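Local coordinates for protein phosphoribosylformylglycinamidine synthase 2 (Thermus thermophilus, PDB 3VIU) that belongs to the AIR synthase-related (PurM-like) family, pairs two similar two-domain halves in one chain, and holds ADP and a magnesium ion in this model, at residues G114-A119 with V418-A423; E243-A248 with M308-K313. All coordinates share one frame; numbering follows the deposited sequence.

Interaction 1 of 2, residues G114-A119 with V418-A423; sequences GARPIA and VGTRTA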
loop_
_atom_site.group_PDB
_atom_site.type_symbol
_atom_site.label_atom_id
_atom_site.label_comp_id
_atom_site.label_asym_id
_atom_site.label_seq_id
_atom_site.Cartn_x
_atom_site.Cartn_y
_atom_site.Cartn_z
ATOM N N GLY A 114 -10.167 -2.852 15.514
ATOM C CA GLY A 114 -9.993 -2.346 16.862
ATOM C C GLY A 114 -8.625 -1.716 17.030
ATOM O O GLY A 114 -8.145 -1.518 18.149
ATOM N N ALA A 115 -7.992 -1.405 15.903
ATOM C CA ALA A 115 -6.668 -0.794 15.903
ATOM C C ALA A 115 -6.784 0.694 15.620
ATOM O O ALA A 115 -7.469 1.108 14.685
ATOM C CB ALA A 115 -5.790 -1.449 14.856
ATOM N N ARG A 116 -6.120 1.496 16.443
ATOM C CA ARG A 116 -6.141 2.934 16.260
ATOM C C ARG A 116 -5.132 3.305 15.177
ATOM O O ARG A 116 -3.944 3.001 15.291
ATOM C CB ARG A 116 -5.786 3.629 17.571
ATOM C CG ARG A 116 -5.605 5.121 17.456
ATOM C CD ARG A 116 -5.182 5.708 18.793
ATOM N NE ARG A 116 -6.266 5.670 19.770
ATOM C CZ ARG A 116 -7.263 6.549 19.807
ATOM N NH1 ARG A 116 -7.310 7.541 18.923
ATOM N NH2 ARG A 116 -8.217 6.436 20.722
ATOM N N PRO A 117 -5.599 3.945 14.099
ATOM C CA PRO A 117 -4.741 4.365 12.984
ATOM C C PRO A 117 -3.567 5.228 13.452
ATOM O O PRO A 117 -3.772 6.257 14.080
ATOM C CB PRO A 117 -5.701 5.145 12.096
ATOM C CG PRO A 117 -6.994 4.419 12.305
ATOM C CD PRO A 117 -7.016 4.219 13.800
ATOM N N ILE A 118 -2.343 4.814 13.141
ATOM C CA ILE A 118 -1.179 5.581 13.558
ATOM C C ILE A 118 -0.430 6.132 12.369
ATOM O O ILE A 118 0.461 6.973 12.522
ATOM C CB ILE A 118 -0.183 4.735 14.416
ATOM C CG1 ILE A 118 0.369 3.563 13.595
ATOM C CG2 ILE A 118 -0.874 4.246 15.678
ATOM C CD1 ILE A 118 1.338 2.658 14.359
ATOM N N ALA A 119 -0.780 5.662 11.177
ATOM C CA ALA A 119 -0.102 6.151 9.993
ATOM C C ALA A 119 -0.776 5.807 8.670
ATOM O O ALA A 119 -1.478 4.799 8.548
ATOM C CB ALA A 119 1.325 5.645 9.986
ATOM N N VAL A 418 3.298 13.698 15.572
ATOM C CA VAL A 418 3.298 13.363 16.995
ATOM C C VAL A 418 1.877 13.110 17.500
ATOM O O VAL A 418 1.052 14.024 17.529
ATOM C CB VAL A 418 3.914 14.494 17.830
ATOM C CG1 VAL A 418 3.821 14.153 19.311
ATOM C CG2 VAL A 418 5.361 14.709 17.417
ATOM N N GLY A 419 1.604 11.873 17.909
ATOM C CA GLY A 419 0.280 11.519 18.390
ATOM C C GLY A 419 0.163 11.195 19.870
ATOM O O GLY A 419 1.042 11.524 20.674
ATOM N N THR A 420 -0.936 10.532 20.222
ATOM C CA THR A 420 -1.222 10.159 21.604
ATOM C C THR A 420 -0.672 8.802 22.033
ATOM O O THR A 420 -0.945 8.348 23.145
ATOM C CB THR A 420 -2.741 10.129 21.871
ATOM O OG1 THR A 420 -3.341 9.074 21.107
ATOM C CG2 THR A 420 -3.379 11.460 21.491
ATOM N N ARG A 421 0.079 8.139 21.161
ATOM C CA ARG A 421 0.637 6.838 21.508
ATOM C C ARG A 421 1.870 6.570 20.666
ATOM O O ARG A 421 2.787 5.862 21.083
ATOM C CB ARG A 421 -0.396 5.726 21.267
ATOM C CG ARG A 421 -1.848 6.172 21.391
ATOM C CD ARG A 421 -2.791 5.029 21.740
ATOM N NE ARG A 421 -2.549 4.514 23.087
ATOM C CZ ARG A 421 -3.473 3.924 23.843
ATOM N NH1 ARG A 421 -4.713 3.773 23.388
ATOM N NH2 ARG A 421 -3.160 3.491 25.059
ATOM N N THR A 422 1.889 7.156 19.476
ATOM C CA THR A 422 2.989 6.963 18.552
ATOM C C THR A 422 3.527 8.284 18.033
ATOM O O THR A 422 2.829 9.289 18.045
ATOM C CB THR A 422 2.540 6.107 17.348
ATOM O OG1 THR A 422 1.484 6.778 16.647
ATOM C CG2 THR A 422 2.034 4.758 17.818
ATOM N N ALA A 423 4.774 8.270 17.575
ATOM C CA ALA A 423 5.402 9.466 17.026
ATOM C C ALA A 423 6.338 9.079 15.896
ATOM O O ALA A 423 7.049 8.075 15.975
ATOM C CB ALA A 423 6.172 10.206 18.102
HETATM O O HOH W 1 2.048 8.643 14.740
#
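The guanidinium groups of R116 and R421 do not stack; their planes stand 52° apart. R116 NE comes in at the edge of the R421 group, near its plane, while R421 CD approaches the R116 group obliquely. The carbon shafts carry this touch: R116 CD and R421 CD lie 3.9 Å apart, the two side chains crossing at about a right angle. R116 NE and R421 NH1 are like charges at 4.4 Å, which would probably repel mildly, but the far end of R116 turns to a salt bridge from NH2 to E243. R116 NE is buried here without a partner in the model. With CG anti to the backbone N (chi1 173°), R116 reaches out from its strand toward R421. The contact joins two equivalent PurM-like N-terminal domains: strand 116-126 lies inside the six-stranded sheet of the first, whereas strand 422-424 is an outermost strand of the matching sheet in the second. I118 and A119 hydrogen-bond through their backbones with L178 of strand 172-182, a classic beta bulge, and I118 meets T422 at a CA-CA distance of 6.6 Å. No direct hydrogen bond spans the segments. One water instead joins I118 O (it donates, 3.2 Å) and T422 OG1 (2.7 Å). T422 has OG1 between its backbone N and carbonyl carbon (chi1 61°), which sets OG1 3.5 Å from I118 CB and leaves the methyl CG2 3.6 Å from I118 CG2. Within 418-423, G419 N bonds to T422 O (2.9 Å), tying the loop back on strand 422-424.

Interaction 2 of 2, residues E243-A248 with M308-K313; sequences EATLEA and MVLVPK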
loop_
_atom_site.group_PDB
_atom_site.type_symbol
_atom_site.label_atom_id
_atom_site.label_comp_id
_atom_site.label_asym_id
_atom_site.label_seq_id
_atom_site.Cartn_x
_atom_site.Cartn_y
_atom_site.Cartn_z
ATOM N N GLU A 243 -13.125 7.276 17.389
ATOM C CA GLU A 243 -13.000 7.202 18.847
ATOM C C GLU A 243 -14.025 6.264 19.476
ATOM O O GLU A 243 -13.689 5.436 20.323
ATOM C CB GLU A 243 -13.154 8.586 19.479
ATOM C CG GLU A 243 -12.060 9.570 19.123
ATOM C CD GLU A 243 -10.671 9.028 19.396
ATOM O OE1 GLU A 243 -10.532 8.177 20.300
ATOM O OE2 GLU A 243 -9.719 9.466 18.712
ATOM N N ALA A 244 -15.276 6.400 19.057
ATOM C CA ALA A 244 -16.351 5.577 19.590
ATOM C C ALA A 244 -16.120 4.101 19.316
ATOM O O ALA A 244 -16.216 3.267 20.224
ATOM C CB ALA A 244 -17.681 6.012 18.993
ATOM N N THR A 245 -15.820 3.779 18.062
ATOM C CA THR A 245 -15.591 2.393 17.685
ATOM C C THR A 245 -14.423 1.827 18.474
ATOM O O THR A 245 -14.519 0.736 19.038
ATOM C CB THR A 245 -15.306 2.269 16.172
ATOM O OG1 THR A 245 -16.437 2.758 15.439
ATOM C CG2 THR A 245 -15.040 0.799 15.783
ATOM N N LEU A 246 -13.325 2.580 18.523
ATOM C CA LEU A 246 -12.142 2.147 19.253
ATOM C C LEU A 246 -12.439 1.980 20.739
ATOM O O LEU A 246 -12.015 1.002 21.350
ATOM C CB LEU A 246 -10.995 3.141 19.073
ATOM C CG LEU A 246 -10.317 3.252 17.705
ATOM C CD1 LEU A 246 -9.295 4.383 17.744
ATOM C CD2 LEU A 246 -9.642 1.945 17.344
ATOM N N GLU A 247 -13.164 2.925 21.330
ATOM C CA GLU A 247 -13.470 2.804 22.747
ATOM C C GLU A 247 -14.379 1.604 22.942
ATOM O O GLU A 247 -14.140 0.763 23.808
ATOM C CB GLU A 247 -14.145 4.067 23.283
ATOM C CG GLU A 247 -14.545 3.947 24.757
ATOM C CD GLU A 247 -15.055 5.246 25.359
ATOM O OE1 GLU A 247 -15.747 5.177 26.400
ATOM O OE2 GLU A 247 -14.760 6.331 24.807
ATOM N N ALA A 248 -15.417 1.522 22.119
ATOM C CA ALA A 248 -16.350 0.413 22.199
ATOM C C ALA A 248 -15.597 -0.923 22.240
ATOM O O ALA A 248 -15.872 -1.773 23.087
ATOM C CB ALA A 248 -17.312 0.449 21.004
HETATM N N MSE A 308 -20.806 2.823 9.947
HETATM C CA MSE A 308 -20.230 1.679 10.637
HETATM C C MSE A 308 -21.281 0.713 11.192
HETATM O O MSE A 308 -22.316 1.128 11.715
HETATM C CB MSE A 308 -19.355 2.199 11.787
HETATM C CG MSE A 308 -18.268 1.254 12.257
HETATM SE SE MSE A 308 -16.747 1.243 11.038
HETATM C CE MSE A 308 -15.593 2.509 11.959
ATOM N N VAL A 309 -20.997 -0.580 11.081
ATOM C CA VAL A 309 -21.872 -1.626 11.596
ATOM C C VAL A 309 -21.224 -2.211 12.860
ATOM O O VAL A 309 -20.034 -2.529 12.853
ATOM C CB VAL A 309 -22.052 -2.758 10.555
ATOM C CG1 VAL A 309 -22.697 -3.967 11.198
ATOM C CG2 VAL A 309 -22.913 -2.267 9.404
ATOM N N LEU A 310 -21.991 -2.337 13.943
ATOM C CA LEU A 310 -21.448 -2.903 15.178
ATOM C C LEU A 310 -22.390 -3.924 15.815
ATOM O O LEU A 310 -23.607 -3.740 15.831
ATOM C CB LEU A 310 -21.121 -1.798 16.189
ATOM C CG LEU A 310 -20.173 -0.696 15.710
ATOM C CD1 LEU A 310 -20.978 0.373 15.007
ATOM C CD2 LEU A 310 -19.431 -0.093 16.878
ATOM N N VAL A 311 -21.810 -4.999 16.340
ATOM C CA VAL A 311 -22.571 -6.073 16.973
ATOM C C VAL A 311 -22.192 -6.135 18.439
ATOM O O VAL A 311 -21.126 -6.643 18.794
ATOM C CB VAL A 311 -22.241 -7.447 16.335
ATOM C CG1 VAL A 311 -23.099 -8.539 16.961
ATOM C CG2 VAL A 311 -22.453 -7.389 14.829
ATOM N N PRO A 312 -23.058 -5.611 19.316
ATOM C CA PRO A 312 -22.749 -5.641 20.747
ATOM C C PRO A 312 -22.851 -7.049 21.315
ATOM O O PRO A 312 -23.680 -7.850 20.870
ATOM C CB PRO A 312 -23.797 -4.707 21.349
ATOM C CG PRO A 312 -24.992 -4.933 20.448
ATOM C CD PRO A 312 -24.361 -4.966 19.058
ATOM N N LYS A 313 -21.999 -7.344 22.292
ATOM C CA LYS A 313 -22.013 -8.646 22.947
ATOM C C LYS A 313 -23.305 -8.755 23.743
ATOM O O LYS A 313 -23.957 -7.746 24.023
ATOM C CB LYS A 313 -20.829 -8.781 23.905
ATOM C CG LYS A 313 -19.469 -8.854 23.238
ATOM C CD LYS A 313 -18.404 -9.109 24.287
ATOM C CE LYS A 313 -17.148 -9.699 23.682
ATOM N NZ LYS A 313 -16.244 -10.153 24.761
#
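T245 and selenomethionine M308 reach toward each other tip to tip where helix 235-250 lies against strand 307-312, a helix-on-sheet layer of the PurM-like C-terminal domain. This is the tight part of the contact. The terminal methyl CE of M308 comes to 3.6 Å from T245 OG1, and M308 CG lies 4.0 Å from the same oxygen. The first torsion of M308 (chi1 -157°, CG anti to the backbone N) sets CG beside the threonine hydroxyl; the bends at chi2 and chi3 then carry the selenium round and bring CE back to it. That hydroxyl makes no polar bond to the strand: OG1 sits beside its own backbone N (chi1 -60°) and hydrogen-bonds to L241 O, one turn earlier in the helix, so the buried oxygen is satisfied although its cross-contact neighbours are carbons. Strand alternation turns M308 and L310 to the helix and V309 and V311 to the other face of the sheet. Packing slackens along the strand, with L310 CD2 4.4 Å from T245 OG1 and 4.7 Å from A248 CB. Here helix 317-326 supplies the covering instead, F324 touching A244 and L310, and L320 touching A248 and P312. M308 also touches D259, a residue of the ADP pocket, and its side chain is about 10 Å from the ADP. Beyond the contact, on the partly exposed side, E247 is held by R326 and W327, and K313 NZ forms a salt bridge with D252 OD2.

In the fold
From the N terminus, the chain first lays down 114-119, then helix segment 243-248, then strand segment 308-313, and last 418-423. Interaction 2 therefore closes a short loop of 59 residues lying wholly within the 298-residue span that interaction 1 closes; the two nest and do not cross. Interaction 2 lies inside the first C-terminal domain, where a helix packs on its sheet, while interaction 1 joins the N-terminal domains of the two halves. Their centres are 18 Å apart, yet they touch: L246 of helix 235-250 packs against 114-119, with L246 CD1 3.6 Å from R116 CB, so one helix links both domains of the first half.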